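Local atomic coordinates of phospholethanolamine N-methyltransferase 2 (Haemonchus contortus, PDB entry 4KRI), a protein that probably transfers methyl groups from S-adenosylmethionine to methylated phosphoethanolamine on the route to phosphocholine, and here holds phosphomonomethylethanolamine with S-adenosylhomocysteine. Residues K85-A90 with D120-F125; G135-A140 with M162-P167; C298-K303 with R345-K350; T333-F338 with I417-H422. All coordinates share one frame; numbering follows the deposited sequence.

Contact 1 of 4, residues K85-A90 with D120-F125; sequences KFITAA and DYFDVF
Ile87 is met by three aromatic side chains of residues 120-125: Phe125 at CB and CG2, Tyr121 and Phe122 both at CD1. Phe125 offers a ring face. Ile87 CB stands over its centre, 4.2 Å from the ring centroid and 9° off the normal, and Ile87 CG2 reaches Phe125 CD2 at 3.6 Å. Tyr121 and Phe122 offer edges instead. Ile87 CD1 lies near both ring planes, 3.7 Å from Tyr121 CD2 and 3.7 Å from Phe122 CD1. CG of Phe125 is anti to its backbone N (chi1 -162°), which starts the ring off toward helix 80-93. Thr88 OG1 comes within 3.4 Å of Phe125 CZ. That hydroxyl is bonded to Asp84 O, one turn back in its helix. Asp84 also links the two helices, since its OD1 is hydrogen-bonded to Tyr121 OH. Further out, the Phe122 ring meets Trp159 edge-to-face, and Phe136 of strand 132-143 packs against Ile87. No hydrogen bond joins the two segments; the contact rests mainly on Ile87 among the rings. It pairs two neighbouring helices on one side of the N-terminal sheet, an arrangement consistent with the alpha/beta fold of class I methyltransferases.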
# COMPACT_ATOMS: atom_id res chain seq x y z
N LYS A 85 -16.54 -16.79 -14.11
CA LYS A 85 -17.99 -16.65 -14.13
C LYS A 85 -18.45 -15.59 -13.13
O LYS A 85 -19.34 -14.79 -13.44
CB LYS A 85 -18.69 -17.99 -13.86
CG LYS A 85 -19.07 -18.72 -15.12
CD LYS A 85 -19.26 -20.20 -14.89
CE LYS A 85 -19.59 -20.91 -16.19
NZ LYS A 85 -20.83 -20.36 -16.81
N PHE A 86 -17.84 -15.57 -11.95
CA PHE A 86 -18.21 -14.59 -10.94
C PHE A 86 -17.85 -13.18 -11.36
O PHE A 86 -18.65 -12.27 -11.23
CB PHE A 86 -17.55 -14.88 -9.59
CG PHE A 86 -17.54 -13.68 -8.68
CD1 PHE A 86 -18.70 -13.28 -8.03
CD2 PHE A 86 -16.39 -12.93 -8.50
CE1 PHE A 86 -18.71 -12.16 -7.20
CE2 PHE A 86 -16.39 -11.82 -7.67
CZ PHE A 86 -17.55 -11.44 -7.02
N ILE A 87 -16.63 -12.98 -11.85
CA ILE A 87 -16.21 -11.63 -12.22
C ILE A 87 -17.09 -11.11 -13.34
O ILE A 87 -17.49 -9.94 -13.34
CB ILE A 87 -14.74 -11.57 -12.65
CG1 ILE A 87 -13.86 -12.07 -11.51
CG2 ILE A 87 -14.36 -10.15 -13.03
CD1 ILE A 87 -12.39 -12.24 -11.89
N THR A 88 -17.40 -12.00 -14.27
CA THR A 88 -18.31 -11.68 -15.37
C THR A 88 -19.67 -11.25 -14.84
O THR A 88 -20.20 -10.21 -15.24
CB THR A 88 -18.46 -12.87 -16.32
OG1 THR A 88 -17.18 -13.17 -16.89
CG2 THR A 88 -19.44 -12.55 -17.44
N ALA A 89 -20.23 -12.04 -13.93
CA ALA A 89 -21.57 -11.76 -13.41
C ALA A 89 -21.56 -10.48 -12.58
O ALA A 89 -22.51 -9.70 -12.61
CB ALA A 89 -22.08 -12.93 -12.58
N ALA A 90 -20.48 -10.27 -11.84
CA ALA A 90 -20.36 -9.05 -11.04
C ALA A 90 -20.33 -7.81 -11.92
O ALA A 90 -21.04 -6.84 -11.64
CB ALA A 90 -19.12 -9.12 -10.15
N ASP A 120 -4.27 -9.04 -8.82
CA ASP A 120 -3.85 -8.94 -10.22
C ASP A 120 -4.91 -9.51 -11.15
O ASP A 120 -5.18 -8.96 -12.22
CB ASP A 120 -2.51 -9.65 -10.44
CG ASP A 120 -1.33 -8.87 -9.88
OD1 ASP A 120 -1.47 -7.64 -9.66
OD2 ASP A 120 -0.26 -9.48 -9.68
N TYR A 121 -5.52 -10.62 -10.75
CA TYR A 121 -6.53 -11.27 -11.57
C TYR A 121 -7.73 -10.35 -11.81
O TYR A 121 -8.22 -10.22 -12.93
CB TYR A 121 -7.00 -12.56 -10.90
CG TYR A 121 -7.58 -13.58 -11.85
CD1 TYR A 121 -6.78 -14.58 -12.39
CD2 TYR A 121 -8.92 -13.57 -12.19
CE1 TYR A 121 -7.29 -15.52 -13.25
CE2 TYR A 121 -9.45 -14.51 -13.05
CZ TYR A 121 -8.63 -15.48 -13.58
OH TYR A 121 -9.14 -16.43 -14.44
N PHE A 122 -8.20 -9.71 -10.74
CA PHE A 122 -9.31 -8.77 -10.83
C PHE A 122 -8.93 -7.57 -11.70
O PHE A 122 -9.75 -7.05 -12.47
CB PHE A 122 -9.69 -8.26 -9.44
CG PHE A 122 -10.24 -9.31 -8.53
CD1 PHE A 122 -10.95 -10.39 -9.04
CD2 PHE A 122 -10.06 -9.22 -7.15
CE1 PHE A 122 -11.47 -11.36 -8.20
CE2 PHE A 122 -10.57 -10.18 -6.31
CZ PHE A 122 -11.28 -11.26 -6.83
N ASP A 123 -7.67 -7.14 -11.59
CA ASP A 123 -7.21 -5.92 -12.26
C ASP A 123 -7.07 -6.12 -13.77
O ASP A 123 -7.16 -5.17 -14.55
CB ASP A 123 -5.88 -5.46 -11.66
CG ASP A 123 -5.60 -3.98 -11.88
OD1 ASP A 123 -6.54 -3.16 -11.78
OD2 ASP A 123 -4.43 -3.63 -12.15
N VAL A 124 -6.85 -7.37 -14.18
CA VAL A 124 -6.56 -7.71 -15.57
C VAL A 124 -7.82 -8.11 -16.35
O VAL A 124 -7.90 -7.89 -17.56
CB VAL A 124 -5.48 -8.82 -15.62
CG1 VAL A 124 -5.47 -9.55 -16.95
CG2 VAL A 124 -4.10 -8.23 -15.32
N PHE A 125 -8.79 -8.68 -15.66
CA PHE A 125 -10.00 -9.20 -16.31
C PHE A 125 -10.75 -8.16 -17.14
O PHE A 125 -10.98 -7.03 -16.70
CB PHE A 125 -10.94 -9.85 -15.29
CG PHE A 125 -11.96 -10.76 -15.91
CD1 PHE A 125 -11.71 -12.12 -16.03
CD2 PHE A 125 -13.17 -10.27 -16.38
CE1 PHE A 125 -12.65 -12.97 -16.60
CE2 PHE A 125 -14.12 -11.11 -16.95
CZ PHE A 125 -13.86 -12.47 -17.06

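Contact 2 of 4, residues G135-A140 with M162-P167; sequences GFQFYA and MKKPFP
Gln137 and Lys164 touch on one side of the sheet because of how their chains leave the backbone. Gln137 CG is anti to the backbone N (chi1 172°) and the chain beyond it is extended. Lys164 CG is anti to its carbonyl carbon (chi1 -66°), which sets it beside Gln137. Gln137 OE1 lies 3.6 Å from Lys164 CG, and the amine of Lys164 goes on to a salt bridge with Asp97. The backbones below form an antiparallel pair. Gly135 and Lys164 are a hydrogen-bonded pair, with Gly135 N to Lys164 O at 3.0 Å and Lys164 N to Gly135 O at 2.8 Å. Gln137 and Met162 are the next such pair, and Gln137 N reaches Met162 O at 2.7 Å. Between them sits the non-hydrogen-bonded pair Phe136 and Lys163, where Phe136 CA makes a CA-H...O contact of 3.3 Å with Met162 O. Strand 156-166 runs between strands 98-105 and 132-143, antiparallel to both. This is the place of the reversed seventh strand in class I methyltransferases, and the N-terminal part of the chain appears to share that fold. Phe166 turns its ring edge to the backbone of Gly135, with Phe166 CD2 3.6 Å from Gly135 N. The same ring makes a cation-pi contact with Arg126. On the other side of the sheet, Phe136 packs on Ala90 and Leu91 of helix 80-93. The amine of Lys163 is held by Glu129 and by the carbonyls of Leu91 and Leu94. Beyond the paired residues, Tyr139 and Ala140 both face Thr160 in a classic beta bulge.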
# COMPACT_ATOMS: atom_id res chain seq x y z
N GLY A 135 -14.22 -3.43 -16.97
CA GLY A 135 -13.40 -4.17 -16.04
C GLY A 135 -13.38 -3.44 -14.72
O GLY A 135 -14.03 -2.40 -14.57
N PHE A 136 -12.66 -3.98 -13.75
CA PHE A 136 -12.57 -3.31 -12.46
C PHE A 136 -11.32 -2.48 -12.31
O PHE A 136 -10.21 -2.95 -12.58
CB PHE A 136 -12.63 -4.33 -11.32
CG PHE A 136 -14.00 -4.89 -11.08
CD1 PHE A 136 -15.04 -4.06 -10.64
CD2 PHE A 136 -14.27 -6.24 -11.28
CE1 PHE A 136 -16.32 -4.57 -10.43
CE2 PHE A 136 -15.53 -6.76 -11.06
CZ PHE A 136 -16.57 -5.92 -10.64
N GLN A 137 -11.50 -1.22 -11.90
CA GLN A 137 -10.38 -0.37 -11.51
C GLN A 137 -10.10 -0.59 -10.03
O GLN A 137 -11.01 -0.65 -9.21
CB GLN A 137 -10.72 1.10 -11.76
CG GLN A 137 -9.69 2.09 -11.22
CD GLN A 137 -10.07 3.53 -11.50
OE1 GLN A 137 -10.34 3.90 -12.65
NE2 GLN A 137 -10.09 4.35 -10.46
N PHE A 138 -8.82 -0.72 -9.69
CA PHE A 138 -8.42 -0.98 -8.31
C PHE A 138 -8.53 0.26 -7.42
O PHE A 138 -8.14 1.37 -7.82
CB PHE A 138 -6.98 -1.52 -8.28
CG PHE A 138 -6.45 -1.73 -6.90
CD1 PHE A 138 -6.78 -2.89 -6.19
CD2 PHE A 138 -5.65 -0.77 -6.30
CE1 PHE A 138 -6.29 -3.09 -4.91
CE2 PHE A 138 -5.16 -0.97 -5.01
CZ PHE A 138 -5.48 -2.13 -4.32
N TYR A 139 -9.07 0.08 -6.21
CA TYR A 139 -9.04 1.14 -5.20
C TYR A 139 -8.21 0.77 -3.97
O TYR A 139 -7.30 1.51 -3.58
CB TYR A 139 -10.45 1.58 -4.79
CG TYR A 139 -10.44 2.72 -3.81
CD1 TYR A 139 -10.20 4.03 -4.23
CD2 TYR A 139 -10.64 2.50 -2.45
CE1 TYR A 139 -10.17 5.08 -3.32
CE2 TYR A 139 -10.61 3.54 -1.54
CZ TYR A 139 -10.39 4.82 -1.97
OH TYR A 139 -10.36 5.85 -1.05
N ALA A 140 -8.54 -0.35 -3.32
CA ALA A 140 -7.79 -0.75 -2.14
C ALA A 140 -8.00 -2.21 -1.77
O ALA A 140 -8.97 -2.83 -2.20
CB ALA A 140 -8.15 0.13 -0.93
N MET A 162 -13.90 -0.68 -8.61
CA MET A 162 -14.95 0.08 -9.29
C MET A 162 -15.05 -0.34 -10.75
O MET A 162 -14.03 -0.49 -11.42
CB MET A 162 -14.63 1.58 -9.19
CG MET A 162 -15.69 2.50 -9.77
SD MET A 162 -15.52 4.22 -9.22
CE MET A 162 -14.02 4.09 -8.23
N LYS A 163 -16.27 -0.52 -11.25
CA LYS A 163 -16.46 -0.88 -12.65
C LYS A 163 -16.17 0.32 -13.55
O LYS A 163 -16.71 1.40 -13.32
CB LYS A 163 -17.90 -1.31 -12.89
CG LYS A 163 -18.15 -1.77 -14.33
CD LYS A 163 -19.62 -2.11 -14.57
CE LYS A 163 -19.85 -2.49 -16.02
NZ LYS A 163 -21.25 -2.96 -16.28
N LYS A 164 -15.33 0.13 -14.57
CA LYS A 164 -14.94 1.21 -15.48
C LYS A 164 -14.92 0.72 -16.92
O LYS A 164 -14.80 -0.48 -17.18
CB LYS A 164 -13.55 1.75 -15.11
CG LYS A 164 -13.47 2.43 -13.77
CD LYS A 164 -14.28 3.72 -13.76
CE LYS A 164 -14.06 4.47 -12.44
NZ LYS A 164 -14.87 5.72 -12.36
N PRO A 165 -15.07 1.65 -17.87
CA PRO A 165 -14.94 1.31 -19.29
C PRO A 165 -13.47 1.30 -19.71
O PRO A 165 -12.68 2.10 -19.19
CB PRO A 165 -15.67 2.46 -19.99
CG PRO A 165 -15.44 3.64 -19.08
CD PRO A 165 -15.51 3.05 -17.68
N PHE A 166 -13.09 0.39 -20.62
CA PHE A 166 -11.70 0.32 -21.09
C PHE A 166 -11.60 0.17 -22.61
O PHE A 166 -12.46 -0.46 -23.23
CB PHE A 166 -10.97 -0.87 -20.44
CG PHE A 166 -10.69 -0.70 -18.98
CD1 PHE A 166 -9.55 -0.04 -18.53
CD2 PHE A 166 -11.57 -1.23 -18.04
CE1 PHE A 166 -9.30 0.10 -17.17
CE2 PHE A 166 -11.32 -1.09 -16.68
CZ PHE A 166 -10.19 -0.42 -16.25
N PRO A 167 -10.53 0.74 -23.21
CA PRO A 167 -10.23 0.52 -24.63
C PRO A 167 -10.05 -0.97 -24.94
O PRO A 167 -10.01 -1.78 -24.02
CB PRO A 167 -8.90 1.25 -24.83
CG PRO A 167 -8.86 2.28 -23.75
CD PRO A 167 -9.56 1.65 -22.58

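Contact 3 of 4, residues C298-K303 with R345-K350; sequences CIQHIK and RQYYLK. With 1SH (2-(methylamino)ethyl dihydrogen phosphate), chain E; SAH (S-adenosyl-L-homocysteine), chain D.
This contact lines the active site between the two ligands: Gln300 and His301, in the loop after strand 290-296, meet Tyr347. Gln300 CG stands between its backbone N and carbonyl carbon (chi1 70°), which sets it over one face of the Tyr347 ring, 3.7 Å from the centroid. Arg345 CB covers the opposite face, so the ring is held between two aliphatic groups. The edge of Tyr347 points at the face of His301 in a T-shaped pair, with planes at 73°. Tyr347 OH then hydrogen-bonds 1SH O1 at 2.8 Å. Arg345 takes two phosphate oxygens: NE bonds 1SH O1 at 2.9 Å and NH2 bonds 1SH O3 at 3.0 Å. Tyr327, Tyr193, Tyr341 and Lys413 also hydrogen-bond this ligand. The loop after the fourth strand is a usual part of the active site in class I methyltransferases, and here it serves the cofactor product too. His301 CB is 3.5 Å from SAH C8, and Ile302 lies by the adenine amino group. His301 NE2 is bonded to Tyr185, while ND1 shares a water with Arg345 O. One backbone bond joins the two loops, from Tyr348 N to Gln300 O at 2.8 Å. At the outer end, Lys303 CB sits over the centre of the Tyr348 ring, 3.6 Å from the centroid. A water accepts from Lys303 NZ and also bonds Tyr348 OH.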
# COMPACT_ATOMS: atom_id res chain seq x y z
N CYS A 298 10.30 6.47 0.30
CA CYS A 298 9.18 6.14 -0.57
C CYS A 298 8.89 7.26 -1.57
O CYS A 298 8.64 6.99 -2.75
CB CYS A 298 7.93 5.89 0.27
SG CYS A 298 6.33 6.07 -0.58
N ILE A 299 8.93 8.51 -1.12
CA ILE A 299 8.25 9.53 -1.92
C ILE A 299 8.98 9.98 -3.18
O ILE A 299 8.42 10.71 -3.97
CB ILE A 299 7.74 10.75 -1.09
CG1 ILE A 299 8.88 11.68 -0.69
CG2 ILE A 299 6.94 10.27 0.12
CD1 ILE A 299 8.38 13.07 -0.26
N GLN A 300 10.21 9.51 -3.39
CA GLN A 300 10.84 9.72 -4.70
C GLN A 300 10.06 9.01 -5.81
O GLN A 300 10.25 9.31 -6.99
CB GLN A 300 12.32 9.29 -4.70
CG GLN A 300 12.56 7.79 -4.61
CD GLN A 300 12.50 7.27 -3.19
OE1 GLN A 300 12.72 8.02 -2.23
NE2 GLN A 300 12.20 5.99 -3.05
N HIS A 301 9.18 8.08 -5.43
CA HIS A 301 8.29 7.41 -6.38
C HIS A 301 7.08 8.26 -6.78
O HIS A 301 6.42 7.97 -7.78
CB HIS A 301 7.75 6.09 -5.78
CG HIS A 301 8.76 5.00 -5.68
ND1 HIS A 301 9.30 4.38 -6.78
CD2 HIS A 301 9.30 4.38 -4.59
CE1 HIS A 301 10.15 3.44 -6.39
NE2 HIS A 301 10.17 3.42 -5.07
N ILE A 302 6.81 9.31 -6.01
CA ILE A 302 5.54 10.04 -6.12
C ILE A 302 5.71 11.40 -6.78
O ILE A 302 6.44 12.25 -6.28
CB ILE A 302 4.90 10.21 -4.74
CG1 ILE A 302 4.55 8.83 -4.17
CG2 ILE A 302 3.64 11.07 -4.82
CD1 ILE A 302 4.05 8.87 -2.72
N LYS A 303 5.03 11.59 -7.92
CA LYS A 303 5.18 12.82 -8.69
C LYS A 303 4.53 14.01 -7.99
O LYS A 303 5.17 15.05 -7.80
CB LYS A 303 4.59 12.65 -10.09
CG LYS A 303 4.71 13.89 -10.98
CD LYS A 303 4.22 13.59 -12.39
CE LYS A 303 4.42 14.81 -13.28
NZ LYS A 303 4.01 14.58 -14.68
N ARG A 345 14.08 4.24 -13.18
CA ARG A 345 13.39 4.04 -11.90
C ARG A 345 12.07 4.80 -11.86
O ARG A 345 11.21 4.52 -11.01
CB ARG A 345 14.26 4.53 -10.73
CG ARG A 345 15.53 3.72 -10.48
CD ARG A 345 15.19 2.39 -9.82
NE ARG A 345 16.34 1.76 -9.17
CZ ARG A 345 17.20 0.95 -9.79
NH1 ARG A 345 17.07 0.68 -11.08
NH2 ARG A 345 18.21 0.42 -9.11
N GLN A 346 11.91 5.74 -12.79
CA GLN A 346 10.82 6.71 -12.76
C GLN A 346 10.74 7.50 -11.45
O GLN A 346 9.65 7.77 -10.95
CB GLN A 346 9.48 6.03 -13.06
CG GLN A 346 9.49 5.32 -14.40
CD GLN A 346 8.30 5.70 -15.24
OE1 GLN A 346 7.31 4.96 -15.30
NE2 GLN A 346 8.38 6.87 -15.87
N TYR A 347 11.89 7.89 -10.92
CA TYR A 347 11.89 8.75 -9.75
C TYR A 347 11.54 10.19 -10.11
O TYR A 347 11.98 10.70 -11.15
CB TYR A 347 13.25 8.74 -9.06
CG TYR A 347 13.61 7.44 -8.36
CD1 TYR A 347 12.64 6.57 -7.92
CD2 TYR A 347 14.94 7.11 -8.15
CE1 TYR A 347 12.99 5.38 -7.27
CE2 TYR A 347 15.30 5.95 -7.51
CZ TYR A 347 14.33 5.08 -7.07
OH TYR A 347 14.73 3.92 -6.44
N TYR A 348 10.76 10.83 -9.25
CA TYR A 348 10.47 12.25 -9.37
C TYR A 348 11.20 12.97 -8.24
O TYR A 348 10.65 13.16 -7.15
CB TYR A 348 8.95 12.50 -9.31
CG TYR A 348 8.24 11.94 -10.51
CD1 TYR A 348 8.18 12.66 -11.70
CD2 TYR A 348 7.66 10.68 -10.49
CE1 TYR A 348 7.56 12.15 -12.81
CE2 TYR A 348 7.03 10.16 -11.60
CZ TYR A 348 6.98 10.91 -12.76
OH TYR A 348 6.35 10.41 -13.88
N LEU A 349 12.45 13.34 -8.49
CA LEU A 349 13.29 13.89 -7.43
C LEU A 349 13.14 15.40 -7.23
O LEU A 349 12.99 16.17 -8.19
CB LEU A 349 14.77 13.59 -7.68
CG LEU A 349 15.14 12.12 -7.87
CD1 LEU A 349 16.61 12.02 -8.29
CD2 LEU A 349 14.86 11.32 -6.59
N LYS A 350 13.20 15.80 -5.96
CA LYS A 350 13.16 17.21 -5.58
C LYS A 350 14.37 17.53 -4.72
O LYS A 350 15.01 16.62 -4.19
CB LYS A 350 11.90 17.49 -4.76
CG LYS A 350 10.60 17.18 -5.46
CD LYS A 350 9.81 18.45 -5.67
CE LYS A 350 8.33 18.18 -5.72
NZ LYS A 350 7.90 17.45 -6.94
O4 1SH E . 18.67 2.47 -4.62
P1 1SH E . 17.59 1.90 -5.53
O1 1SH E . 17.25 2.82 -6.64
O3 1SH E . 18.08 0.52 -6.12
O2 1SH E . 16.28 1.69 -4.67
C1 1SH E . 16.36 1.00 -3.54
C2 1SH E . 15.12 1.03 -2.65
N1 1SH E . 14.76 2.29 -2.06
C3 1SH E . 13.51 2.13 -1.42
N SAH D . 9.47 2.14 4.10
CA SAH D . 9.96 0.77 3.79
CB SAH D . 9.85 0.50 2.23
CG SAH D . 10.75 1.31 1.31
SD SAH D . 10.47 0.93 -0.45
C SAH D . 11.31 0.53 4.35
O SAH D . 11.84 1.38 5.06
OXT SAH D . 11.78 -0.59 4.30
C5' SAH D . 9.28 2.12 -1.09
C4' SAH D . 7.92 1.70 -1.05
O4' SAH D . 7.08 2.84 -1.38
C3' SAH D . 7.65 0.70 -2.11
O3' SAH D . 7.19 -0.49 -1.49
C2' SAH D . 6.61 1.27 -2.95
O2' SAH D . 5.67 0.32 -3.40
C1' SAH D . 5.99 2.29 -2.05
N9 SAH D . 5.19 3.33 -2.79
C8 SAH D . 5.62 4.11 -3.81
N7 SAH D . 4.63 4.95 -4.14
C5 SAH D . 3.58 4.72 -3.32
C6 SAH D . 2.30 5.29 -3.22
N6 SAH D . 1.89 6.30 -4.06
N1 SAH D . 1.47 4.81 -2.26
C2 SAH D . 1.85 3.82 -1.43
N3 SAH D . 3.07 3.26 -1.51
C4 SAH D . 3.94 3.68 -2.45
O HOH W 1 9.97 13.22 -4.17
O HOH W 2 7.16 6.90 -10.14
O HOH W 3 8.90 4.94 -9.37
O HOH W 4 4.93 12.29 -15.71

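Contact 4 of 4, residues T333-F338 with I417-H422; sequences TLSESF and IADDNH
Asn421 reaches between Leu334 and Phe338 and ends at the backbone of residues 333-335. Its CB lies over the centre of the Phe338 ring, 3.5 Å from the centroid, in a CH-pi contact. Its CG is anti to the carbonyl carbon (chi1 -69°) and meets Leu334 CD2 at 3.6 Å. The amide tip then splits into an acceptor and a donor. OD1 accepts from Ser335 N at 2.9 Å, with that donor tilted 20° from the carbonyl plane. ND2 donates to Thr333 O at 3.0 Å, a straight bond at the hydrogen (165°) that nevertheless arrives from above the plane of the Thr333 carbonyl. Together the two bonds fix the rotation of the amide. A water extends the network: it donates to Asn421 OD1 and Asp419 OD2 and accepts from Ser335 OG. Ser335 OG in turn accepts from Phe338 N at 3.0 Å. Beside Asn421, His422 CB packs on Phe338 CE1, and the His422 ring meets Tyr327 edge-to-face. Ser335 is thus the N-cap of helix 336-345, and Asn421 ties that start to the Schellman motif at Asp420, which closes helix 400-418.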
# COMPACT_ATOMS: atom_id res chain seq x y z
N THR A 333 26.14 19.16 -11.44
CA THR A 333 25.79 18.95 -12.83
C THR A 333 25.38 17.50 -13.04
O THR A 333 26.15 16.58 -12.76
CB THR A 333 26.98 19.27 -13.75
OG1 THR A 333 27.54 20.54 -13.39
CG2 THR A 333 26.52 19.30 -15.20
N LEU A 334 24.16 17.30 -13.52
CA LEU A 334 23.61 15.95 -13.68
C LEU A 334 24.31 15.18 -14.79
O LEU A 334 24.49 15.70 -15.89
CB LEU A 334 22.11 16.02 -13.95
CG LEU A 334 21.25 16.69 -12.87
CD1 LEU A 334 19.78 16.38 -13.08
CD2 LEU A 334 21.70 16.26 -11.48
N SER A 335 24.72 13.94 -14.51
CA SER A 335 25.32 13.09 -15.53
C SER A 335 24.25 12.32 -16.31
O SER A 335 23.16 12.08 -15.81
CB SER A 335 26.29 12.09 -14.90
OG SER A 335 25.60 11.05 -14.24
N GLU A 336 24.58 11.95 -17.55
CA GLU A 336 23.64 11.19 -18.38
C GLU A 336 23.31 9.85 -17.73
O GLU A 336 22.20 9.34 -17.84
CB GLU A 336 24.23 11.00 -19.80
CG GLU A 336 23.36 10.18 -20.76
CD GLU A 336 22.03 10.84 -21.09
OE1 GLU A 336 21.89 12.07 -20.87
OE2 GLU A 336 21.13 10.14 -21.59
N SER A 337 24.29 9.28 -17.03
CA SER A 337 24.12 8.02 -16.34
C SER A 337 23.13 8.15 -15.18
O SER A 337 22.31 7.28 -14.98
CB SER A 337 25.47 7.52 -15.83
OG SER A 337 25.30 6.39 -14.99
N PHE A 338 23.21 9.25 -14.45
CA PHE A 338 22.28 9.48 -13.34
C PHE A 338 20.88 9.69 -13.90
O PHE A 338 19.89 9.18 -13.36
CB PHE A 338 22.72 10.69 -12.52
CG PHE A 338 21.76 11.07 -11.42
CD1 PHE A 338 21.62 10.28 -10.28
CD2 PHE A 338 20.99 12.23 -11.53
CE1 PHE A 338 20.72 10.64 -9.28
CE2 PHE A 338 20.10 12.59 -10.53
CZ PHE A 338 19.96 11.79 -9.40
N ILE A 417 26.52 10.20 -5.99
CA ILE A 417 26.74 11.05 -4.83
C ILE A 417 27.93 11.97 -5.08
O ILE A 417 27.90 13.16 -4.77
CB ILE A 417 27.01 10.23 -3.57
CG1 ILE A 417 25.72 9.59 -3.07
CG2 ILE A 417 27.61 11.10 -2.47
CD1 ILE A 417 25.89 8.84 -1.78
N ALA A 418 28.98 11.39 -5.66
CA ALA A 418 30.22 12.13 -5.92
C ALA A 418 29.98 13.35 -6.80
O ALA A 418 30.59 14.40 -6.60
CB ALA A 418 31.23 11.21 -6.56
N ASP A 419 29.09 13.22 -7.77
CA ASP A 419 28.77 14.34 -8.66
C ASP A 419 27.74 15.28 -8.04
O ASP A 419 27.34 16.27 -8.66
CB ASP A 419 28.29 13.80 -10.01
CG ASP A 419 29.34 12.99 -10.72
OD1 ASP A 419 30.54 13.28 -10.53
OD2 ASP A 419 28.98 12.06 -11.47
N ASP A 420 27.32 14.98 -6.80
CA ASP A 420 26.22 15.68 -6.12
C ASP A 420 24.94 15.67 -6.95
O ASP A 420 24.22 16.66 -7.02
CB ASP A 420 26.60 17.12 -5.72
CG ASP A 420 25.69 17.69 -4.62
OD1 ASP A 420 25.43 16.96 -3.64
OD2 ASP A 420 25.22 18.84 -4.75
N ASN A 421 24.68 14.53 -7.59
CA ASN A 421 23.42 14.32 -8.27
C ASN A 421 22.42 13.70 -7.29
O ASN A 421 21.31 14.20 -7.10
CB ASN A 421 23.59 13.38 -9.47
CG ASN A 421 24.41 14.00 -10.62
OD1 ASN A 421 24.49 13.41 -11.69
ND2 ASN A 421 25.01 15.17 -10.40
N HIS A 422 22.84 12.60 -6.66
CA HIS A 422 21.99 11.81 -5.77
C HIS A 422 22.16 12.31 -4.34
O HIS A 422 23.27 12.30 -3.81
CB HIS A 422 22.43 10.34 -5.87
CG HIS A 422 21.46 9.36 -5.30
ND1 HIS A 422 21.30 8.09 -5.81
CD2 HIS A 422 20.60 9.45 -4.25
CE1 HIS A 422 20.39 7.44 -5.10
NE2 HIS A 422 19.95 8.25 -4.16
O HOH W 5 28.65 17.84 -10.51
O HOH W 6 26.71 11.07 -11.86

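Overall arrangement
Contacts 1 and 2 share a face of the N-terminal sheet, where helices 80-93 and 114-124 lie against strand 132-143. Both are partly buried, with no fully exposed residue among those that touch. Contact 1 is mainly apolar helix packing, whereas contact 2 is backbone pairing, with one lysine buried and one partly exposed, each in a salt bridge. Contacts 3 and 4 lie in the ligand-binding half of the chain and meet where Leu349 packs on Phe338. They share helix 336-345: contact 4 holds its start and contact 3 its end. Contact 3 mixes buried pocket residues with a more open lysine-tyrosine edge. Contact 4, farther out, sets a buried asparagine on a phenylalanine face, with water at its rim.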